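Local structure of catalase (Pseudomonas syringae, 1M7S) at residues 126-131 / 172-177; 98-103 / 235-240. The protein decomposes hydrogen peroxide into water and oxygen with the help of a heme cofactor, protecting the cell from the toxic effects of peroxide. All coordinates share one frame; numbering follows the deposited sequence.

Contact 1 of 2, residues 126-131 / 172-177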
ATOM      1  N   PHE A 126      25.567  12.916  18.523  1.00  7.47           N
ATOM      2  CA  PHE A 126      26.749  12.165  18.981  1.00  8.58           C
ATOM      3  C   PHE A 126      27.691  11.944  17.804  1.00  6.31           C
ATOM      4  O   PHE A 126      27.250  11.602  16.708  1.00  7.14           O
ATOM      5  CB  PHE A 126      26.370  10.783  19.527  1.00  8.00           C
ATOM      6  CG  PHE A 126      25.518  10.728  20.756  1.00  9.32           C
ATOM      7  CD1 PHE A 126      25.287  11.826  21.559  1.00  9.67           C
ATOM      8  CD2 PHE A 126      24.977   9.480  21.118  1.00  8.54           C
ATOM      9  CE1 PHE A 126      24.463  11.736  22.673  1.00  7.41           C
ATOM     10  CE2 PHE A 126      24.205   9.390  22.277  1.00  8.70           C
ATOM     11  CZ  PHE A 126      23.949  10.512  23.046  1.00  6.88           C
ATOM     12  N   PRO A 127      28.988  12.089  17.998  1.00  5.07           N
ATOM     13  CA  PRO A 127      29.914  11.973  16.854  1.00  5.40           C
ATOM     14  C   PRO A 127      30.293  10.565  16.464  1.00  7.22           C
ATOM     15  O   PRO A 127      31.035  10.252  15.524  1.00  6.55           O
ATOM     16  CB  PRO A 127      31.170  12.740  17.337  1.00  8.52           C
ATOM     17  CG  PRO A 127      31.108  12.426  18.806  1.00 10.79           C
ATOM     18  CD  PRO A 127      29.633  12.578  19.220  1.00  7.20           C
ATOM     19  N   THR A 128      29.843   9.576  17.275  1.00  7.75           N
ATOM     20  CA  THR A 128      30.171   8.173  17.063  1.00  7.62           C
ATOM     21  C   THR A 128      28.846   7.386  17.174  1.00  9.02           C
ATOM     22  O   THR A 128      27.898   7.906  17.750  1.00  8.66           O
ATOM     23  CB  THR A 128      31.174   7.619  18.090  1.00  8.06           C
ATOM     24  OG1 THR A 128      30.842   7.928  19.448  1.00  8.12           O
ATOM     25  CG2 THR A 128      32.540   8.245  17.757  1.00  9.21           C
ATOM     26  N   PHE A 129      28.889   6.136  16.750  1.00  8.68           N
ATOM     27  CA  PHE A 129      27.687   5.287  16.827  1.00  8.10           C
ATOM     28  C   PHE A 129      27.996   4.032  17.630  1.00  6.71           C
ATOM     29  O   PHE A 129      29.154   3.825  18.045  1.00 10.53           O
ATOM     30  CB  PHE A 129      27.260   4.928  15.401  1.00  9.77           C
ATOM     31  CG  PHE A 129      25.788   4.602  15.374  1.00 13.85           C
ATOM     32  CD1 PHE A 129      25.351   3.337  14.988  1.00 14.98           C
ATOM     33  CD2 PHE A 129      24.863   5.566  15.735  1.00 14.97           C
ATOM     34  CE1 PHE A 129      23.999   3.077  14.969  1.00 14.45           C
ATOM     35  CE2 PHE A 129      23.506   5.295  15.726  1.00 17.50           C
ATOM     36  CZ  PHE A 129      23.079   4.032  15.348  1.00 16.65           C
ATOM     37  N   PHE A 130      26.988   3.261  17.993  1.00  6.81           N
ATOM     38  CA  PHE A 130      27.196   2.095  18.834  1.00  6.50           C
ATOM     39  C   PHE A 130      27.769   0.928  18.064  1.00  9.60           C
ATOM     40  O   PHE A 130      28.346   0.041  18.728  1.00 11.03           O
ATOM     41  CB  PHE A 130      25.854   1.673  19.456  1.00  8.83           C
ATOM     42  CG  PHE A 130      25.112   2.830  20.092  1.00  6.08           C
ATOM     43  CD1 PHE A 130      24.142   3.537  19.398  1.00  9.68           C
ATOM     44  CD2 PHE A 130      25.314   3.103  21.431  1.00  9.10           C
ATOM     45  CE1 PHE A 130      23.452   4.574  20.012  1.00 10.67           C
ATOM     46  CE2 PHE A 130      24.618   4.117  22.067  1.00  7.52           C
ATOM     47  CZ  PHE A 130      23.697   4.867  21.356  1.00 11.78           C
ATOM     48  N   ILE A 131      27.470   0.842  16.757  1.00  7.24           N
ATOM     49  CA  ILE A 131      27.944  -0.356  16.048  1.00  7.53           C
ATOM     50  C   ILE A 131      28.754   0.056  14.818  1.00  7.43           C
ATOM     51  O   ILE A 131      28.704   1.251  14.536  1.00  9.97           O
ATOM     52  CB  ILE A 131      26.766  -1.240  15.587  1.00  6.06           C
ATOM     53  CG1 ILE A 131      25.754  -0.398  14.826  1.00  7.27           C
ATOM     54  CG2 ILE A 131      26.175  -1.969  16.786  1.00  7.45           C
ATOM     55  CD1 ILE A 131      24.640  -1.202  14.120  1.00  6.24           C
ATOM     56  N   LEU A 172      27.755   4.284  24.232  1.00  5.66           N
ATOM     57  CA  LEU A 172      26.930   4.117  25.415  1.00  6.29           C
ATOM     58  C   LEU A 172      27.362   5.080  26.513  1.00  7.29           C
ATOM     59  O   LEU A 172      26.544   5.554  27.300  1.00  7.76           O
ATOM     60  CB  LEU A 172      27.073   2.670  25.974  1.00  7.60           C
ATOM     61  CG  LEU A 172      26.376   1.668  25.043  1.00  8.04           C
ATOM     62  CD1 LEU A 172      26.831   0.275  25.468  1.00 10.08           C
ATOM     63  CD2 LEU A 172      24.866   1.890  25.167  1.00  6.87           C
ATOM     64  N   THR A 173      28.622   5.456  26.562  1.00  9.78           N
ATOM     65  CA  THR A 173      29.117   6.456  27.544  1.00  7.43           C
ATOM     66  C   THR A 173      28.494   7.793  27.204  1.00  9.98           C
ATOM     67  O   THR A 173      27.939   8.459  28.106  1.00 11.77           O
ATOM     68  CB  THR A 173      30.660   6.534  27.447  1.00  7.00           C
ATOM     69  OG1 THR A 173      31.135   5.261  27.880  1.00  7.43           O
ATOM     70  CG2 THR A 173      31.318   7.608  28.303  1.00  6.88           C
ATOM     71  N   LEU A 174      28.402   8.165  25.920  1.00  7.26           N
ATOM     72  CA  LEU A 174      27.699   9.410  25.605  1.00  8.20           C
ATOM     73  C   LEU A 174      26.205   9.345  25.956  1.00  9.00           C
ATOM     74  O   LEU A 174      25.580  10.234  26.523  1.00  6.92           O
ATOM     75  CB  LEU A 174      27.735   9.660  24.061  1.00  8.25           C
ATOM     76  CG  LEU A 174      29.093  10.061  23.494  1.00 10.99           C
ATOM     77  CD1 LEU A 174      28.978  10.158  21.959  1.00 10.41           C
ATOM     78  CD2 LEU A 174      29.598  11.416  24.007  1.00 11.02           C
ATOM     79  N   LEU A 175      25.581   8.222  25.597  1.00  7.91           N
ATOM     80  CA  LEU A 175      24.152   8.005  25.819  1.00  8.23           C
ATOM     81  C   LEU A 175      23.729   8.190  27.280  1.00  7.31           C
ATOM     82  O   LEU A 175      22.706   8.844  27.521  1.00  7.24           O
ATOM     83  CB  LEU A 175      23.696   6.610  25.326  1.00  7.23           C
ATOM     84  CG  LEU A 175      22.188   6.330  25.604  1.00  7.20           C
ATOM     85  CD1 LEU A 175      21.291   7.212  24.726  1.00  7.38           C
ATOM     86  CD2 LEU A 175      21.903   4.856  25.331  1.00  7.62           C
ATOM     87  N   TYR A 176      24.495   7.646  28.216  1.00  7.06           N
ATOM     88  CA  TYR A 176      24.148   7.679  29.628  1.00  7.71           C
ATOM     89  C   TYR A 176      24.700   8.921  30.312  1.00  8.06           C
ATOM     90  O   TYR A 176      24.393   9.173  31.471  1.00  8.47           O
ATOM     91  CB  TYR A 176      24.568   6.374  30.376  1.00  7.27           C
ATOM     92  CG  TYR A 176      23.581   5.287  29.950  1.00  6.92           C
ATOM     93  CD1 TYR A 176      23.958   4.325  29.021  1.00  7.75           C
ATOM     94  CD2 TYR A 176      22.283   5.300  30.491  1.00  6.11           C
ATOM     95  CE1 TYR A 176      23.019   3.361  28.642  1.00  9.59           C
ATOM     96  CE2 TYR A 176      21.367   4.327  30.102  1.00  7.84           C
ATOM     97  CZ  TYR A 176      21.750   3.379  29.178  1.00  8.72           C
ATOM     98  OH  TYR A 176      20.852   2.427  28.743  1.00  9.03           O
ATOM     99  N   SER A 177      25.468   9.746  29.646  1.00  9.19           N
ATOM    100  CA  SER A 177      25.937  11.027  30.169  1.00 10.30           C
ATOM    101  C   SER A 177      24.766  11.991  29.965  1.00 10.91           C
ATOM    102  O   SER A 177      23.773  11.695  29.293  1.00 10.13           O
ATOM    103  CB  SER A 177      27.141  11.550  29.380  1.00  9.91           C
ATOM    104  OG  SER A 177      26.697  12.136  28.158  1.00 11.94           O
TER
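The carbonyl oxygen of Leu174, whose side chain lies over the ring of Phe126, is gripped twice by Ser177, which follows the last turn of helix 169-176: Ser177 OG donates to Leu174 O at 2.7 Å, tilted 20° from the carbonyl plane, and Ser177 N reaches the same oxygen at 3.2 Å. No hydrogen bond crosses the contact, which is mainly apolar packing. It sets that helix against the loop that leaves strand 117-124 of the catalase beta barrel, just after Asn124, a predicted active-site residue. Leu174 CB stands over the centre of the Phe126 ring, 3.8 Å from its centroid and 4° off the ring normal, a clear CH-pi contact. Further along the leucine, methyl CD1 turns back to the root of the phenylalanine, 3.6 Å from Phe126 CB, as the two side chains slide past each other in opposite directions. The same methyl meets Pro127 CD tip to tip and lies 3.8 Å from Thr128 OG1. That hydroxyl is held by hydrogen bonds with Thr171 and Arg170, at the start of the same helix. The far end of the Phe126 ring rests on the helix backbone, with CZ 3.7 Å from Leu175 CA. Chi1 of -49° sets the Phe130 ring toward the helix, where it meets Leu172 and Leu175; Phe144 meets it edge-to-face. Between Phe126 and Phe130 in sequence, Phe129 turns away from the helix and touches the heme. Leu175 CB sits at the edge of the Phe130 ring, while Leu172 crosses it at about a right angle and brings CD2 to 3.8 Å from Phe130 CE2.

Contact 2 of 2, residues 98-103 / 235-240; sequences SPETLR and SHLTND
Ser235, at the N-cap position of helix 236-246, presents its CB to the carboxylate of Glu100, 3.8 Å from OE2, while its hydroxyl hydrogen-bonds with Arg54 instead of capping the helix; Leu152 of a second subunit packs on it. Glu100 belongs to a type I beta turn from Pro99 to Leu102, in the loop between barrel strands 82-90 and 107-114, and the contact sets this turn against the first turn of the helix. At His236 the imidazole comes in edge-on: CE1 approaches Glu100 O at 3.4 Å, and the CG2 methyl of Thr101 lies 3.7 Å from the same ring atom. The ring's first torsion (chi1 86°) puts CG between the backbone N and the carbonyl carbon, from where NE2 hydrogen-bonds with Pro182 O. At the neighbouring ring atom, still in the ring plane, a water lies 2.7 Å from His236 ND1 and also accepts from His236 N and, weakly, from Glu100 N. Leu237 follows with its side chain against the aliphatic part of Glu100, CG being 3.8 Å from Glu100 CB. Thr238 OG1, also hydrogen-bonded to Thr56 OG1, donates to Glu100 OE1 at 2.6 Å. Thr238 N donates to Glu100 OE2 at 2.6 Å in a fairly straight bond (162°), the nitrogen lying 26° out of the carboxylate plane. The N-terminal end of the helix would be expected to favour the negative charge of Glu100. Both oxygens are met on their syn sides, so the carboxylate is held at two points.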
ATOM      1  N   SER A  98       6.137  10.702  21.592  1.00 13.12           N
ATOM      2  CA  SER A  98       6.884  10.260  22.761  1.00 10.95           C
ATOM      3  C   SER A  98       7.519  11.507  23.378  1.00 12.00           C
ATOM      4  O   SER A  98       7.841  12.455  22.635  1.00  8.89           O
ATOM      5  CB  SER A  98       7.999   9.292  22.361  1.00 12.29           C
ATOM      6  OG  SER A  98       8.936   9.833  21.404  1.00 12.22           O
ATOM      7  N   PRO A  99       7.737  11.530  24.675  1.00  9.41           N
ATOM      8  CA  PRO A  99       8.332  12.620  25.386  1.00  9.50           C
ATOM      9  C   PRO A  99       9.683  12.952  24.782  1.00  9.17           C
ATOM     10  O   PRO A  99      10.519  12.075  24.600  1.00  9.73           O
ATOM     11  CB  PRO A  99       8.540  12.179  26.863  1.00 12.52           C
ATOM     12  CG  PRO A  99       7.456  11.100  26.965  1.00 10.93           C
ATOM     13  CD  PRO A  99       7.352  10.421  25.595  1.00 11.86           C
ATOM     14  N   GLU A 100       9.952  14.231  24.524  1.00  7.44           N
ATOM     15  CA  GLU A 100      11.225  14.639  23.946  1.00  8.11           C
ATOM     16  C   GLU A 100      12.311  14.636  25.008  1.00 10.11           C
ATOM     17  O   GLU A 100      13.499  14.707  24.687  1.00 10.42           O
ATOM     18  CB  GLU A 100      11.045  15.973  23.161  1.00  8.11           C
ATOM     19  CG  GLU A 100      10.309  15.710  21.833  1.00 10.25           C
ATOM     20  CD  GLU A 100       9.991  16.970  21.057  1.00 13.76           C
ATOM     21  OE1 GLU A 100       9.745  16.952  19.830  1.00 15.52           O
ATOM     22  OE2 GLU A 100       9.945  18.088  21.630  1.00 12.16           O
ATOM     23  N   THR A 101      11.993  14.420  26.292  1.00  9.00           N
ATOM     24  CA  THR A 101      12.918  14.215  27.389  1.00  9.82           C
ATOM     25  C   THR A 101      13.485  12.803  27.497  1.00  9.79           C
ATOM     26  O   THR A 101      14.412  12.540  28.290  1.00  8.89           O
ATOM     27  CB  THR A 101      12.207  14.445  28.760  1.00 10.97           C
ATOM     28  OG1 THR A 101      10.835  13.996  28.676  1.00  9.66           O
ATOM     29  CG2 THR A 101      12.210  15.908  29.118  1.00 10.97           C
ATOM     30  N   LEU A 102      13.041  11.854  26.679  1.00  8.52           N
ATOM     31  CA  LEU A 102      13.564  10.490  26.788  1.00  9.99           C
ATOM     32  C   LEU A 102      15.036  10.446  26.372  1.00 10.65           C
ATOM     33  O   LEU A 102      15.429  11.130  25.414  1.00  9.04           O
ATOM     34  CB  LEU A 102      12.754   9.518  25.947  1.00 11.13           C
ATOM     35  CG  LEU A 102      11.274   9.347  26.366  1.00 12.66           C
ATOM     36  CD1 LEU A 102      10.736   8.134  25.581  1.00 11.60           C
ATOM     37  CD2 LEU A 102      11.126   9.150  27.847  1.00 12.32           C
ATOM     38  N   ARG A 103      15.811   9.715  27.135  1.00  7.98           N
ATOM     39  CA  ARG A 103      17.256   9.589  26.908  1.00 10.45           C
ATOM     40  C   ARG A 103      17.537   8.949  25.560  1.00 11.62           C
ATOM     41  O   ARG A 103      17.060   7.846  25.303  1.00 12.93           O
ATOM     42  CB  ARG A 103      17.897   8.741  28.029  1.00  9.52           C
ATOM     43  CG  ARG A 103      19.427   8.540  27.742  1.00 10.51           C
ATOM     44  CD  ARG A 103      19.990   7.702  28.924  1.00  8.49           C
ATOM     45  NE  ARG A 103      19.652   8.416  30.170  1.00  9.19           N
ATOM     46  CZ  ARG A 103      20.328   9.511  30.543  1.00 11.70           C
ATOM     47  NH1 ARG A 103      21.352  10.092  29.897  1.00 11.03           N
ATOM     48  NH2 ARG A 103      19.903  10.079  31.652  1.00 13.08           N
ATOM     49  N   SER A 235       6.943  17.880  24.884  1.00  8.74           N
ATOM     50  CA  SER A 235       7.446  18.330  23.570  1.00  9.63           C
ATOM     51  C   SER A 235       8.391  19.521  23.798  1.00  9.51           C
ATOM     52  O   SER A 235       8.351  20.474  23.022  1.00 10.41           O
ATOM     53  CB  SER A 235       6.335  18.809  22.634  1.00 12.78           C
ATOM     54  OG  SER A 235       5.439  17.754  22.264  1.00 15.38           O
ATOM     55  N   HIS A 236       9.342  19.327  24.713  1.00  8.13           N
ATOM     56  CA  HIS A 236      10.202  20.470  25.078  1.00 10.40           C
ATOM     57  C   HIS A 236      11.165  20.872  23.961  1.00 10.26           C
ATOM     58  O   HIS A 236      11.370  22.099  23.781  1.00  9.68           O
ATOM     59  CB  HIS A 236      10.911  20.276  26.386  1.00  8.18           C
ATOM     60  CG  HIS A 236      12.206  19.555  26.391  1.00 10.19           C
ATOM     61  ND1 HIS A 236      12.281  18.190  26.176  1.00 10.66           N
ATOM     62  CD2 HIS A 236      13.481  19.974  26.535  1.00  8.77           C
ATOM     63  CE1 HIS A 236      13.537  17.782  26.210  1.00  9.22           C
ATOM     64  NE2 HIS A 236      14.282  18.856  26.429  1.00 10.36           N
ATOM     65  N   LEU A 237      11.618  19.920  23.180  1.00  8.60           N
ATOM     66  CA  LEU A 237      12.549  20.284  22.107  1.00  8.74           C
ATOM     67  C   LEU A 237      11.778  20.947  20.979  1.00  7.17           C
ATOM     68  O   LEU A 237      12.297  21.927  20.437  1.00 10.18           O
ATOM     69  CB  LEU A 237      13.271  19.034  21.580  1.00  7.27           C
ATOM     70  CG  LEU A 237      14.069  18.299  22.690  1.00  7.06           C
ATOM     71  CD1 LEU A 237      14.636  16.981  22.108  1.00  4.82           C
ATOM     72  CD2 LEU A 237      15.219  19.114  23.239  1.00  7.20           C
ATOM     73  N   THR A 238      10.582  20.455  20.636  1.00  7.59           N
ATOM     74  CA  THR A 238       9.838  21.123  19.544  1.00  8.28           C
ATOM     75  C   THR A 238       9.454  22.548  19.956  1.00 12.85           C
ATOM     76  O   THR A 238       9.524  23.540  19.178  1.00 11.75           O
ATOM     77  CB  THR A 238       8.580  20.321  19.156  1.00  9.58           C
ATOM     78  OG1 THR A 238       8.969  19.056  18.566  1.00 11.52           O
ATOM     79  CG2 THR A 238       7.755  21.059  18.109  1.00  8.85           C
ATOM     80  N   ASN A 239       8.958  22.662  21.180  1.00 10.89           N
ATOM     81  CA  ASN A 239       8.528  23.972  21.680  1.00 14.41           C
ATOM     82  C   ASN A 239       9.667  24.985  21.679  1.00 15.45           C
ATOM     83  O   ASN A 239       9.462  26.152  21.306  1.00 15.63           O
ATOM     84  CB  ASN A 239       8.026  23.819  23.126  1.00 16.12           C
ATOM     85  CG  ASN A 239       6.509  23.672  23.133  1.00 19.06           C
ATOM     86  OD1 ASN A 239       5.847  24.524  22.506  1.00 21.31           O
ATOM     87  ND2 ASN A 239       6.064  22.655  23.842  1.00 20.60           N
ATOM     88  N   ASP A 240      10.823  24.588  22.187  1.00 12.49           N
ATOM     89  CA  ASP A 240      12.016  25.426  22.243  1.00 13.53           C
ATOM     90  C   ASP A 240      12.430  25.928  20.857  1.00 14.46           C
ATOM     91  O   ASP A 240      12.776  27.104  20.691  1.00 14.47           O
ATOM     92  CB  ASP A 240      13.189  24.650  22.841  1.00 14.56           C
ATOM     93  CG  ASP A 240      14.508  25.435  22.768  1.00 16.70           C
ATOM     94  OD1 ASP A 240      15.335  25.125  21.874  1.00 16.81           O
ATOM     95  OD2 ASP A 240      14.682  26.335  23.603  1.00 17.50           O
TER
HETATM   96  O   HOH W   1       9.799  17.039  26.317  1.00 13.70           O

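Overall arrangement
From the N terminus, the chain leaves strand 82-90, forms the 98-103 loop and returns as the antiparallel pair 107-114 and 117-124. It then enters the 126-131 loop. Contact 1 closes a loop over a stretch that is half helix and has no strand, by bringing helix 169-176 back against 126-131. The chain goes on through strand 205-214 and helix 223-232 before contact 2 closes a longer loop, joining helix 236-246 to 98-103; this longer loop encloses the first. The two contacts thus tie separate helices to loops that flank barrel strands. Their centres are 19 Å apart, and Arg103 bridges them: its NH1 probably hydrogen-bonds Leu175 O, at 3.0 Å.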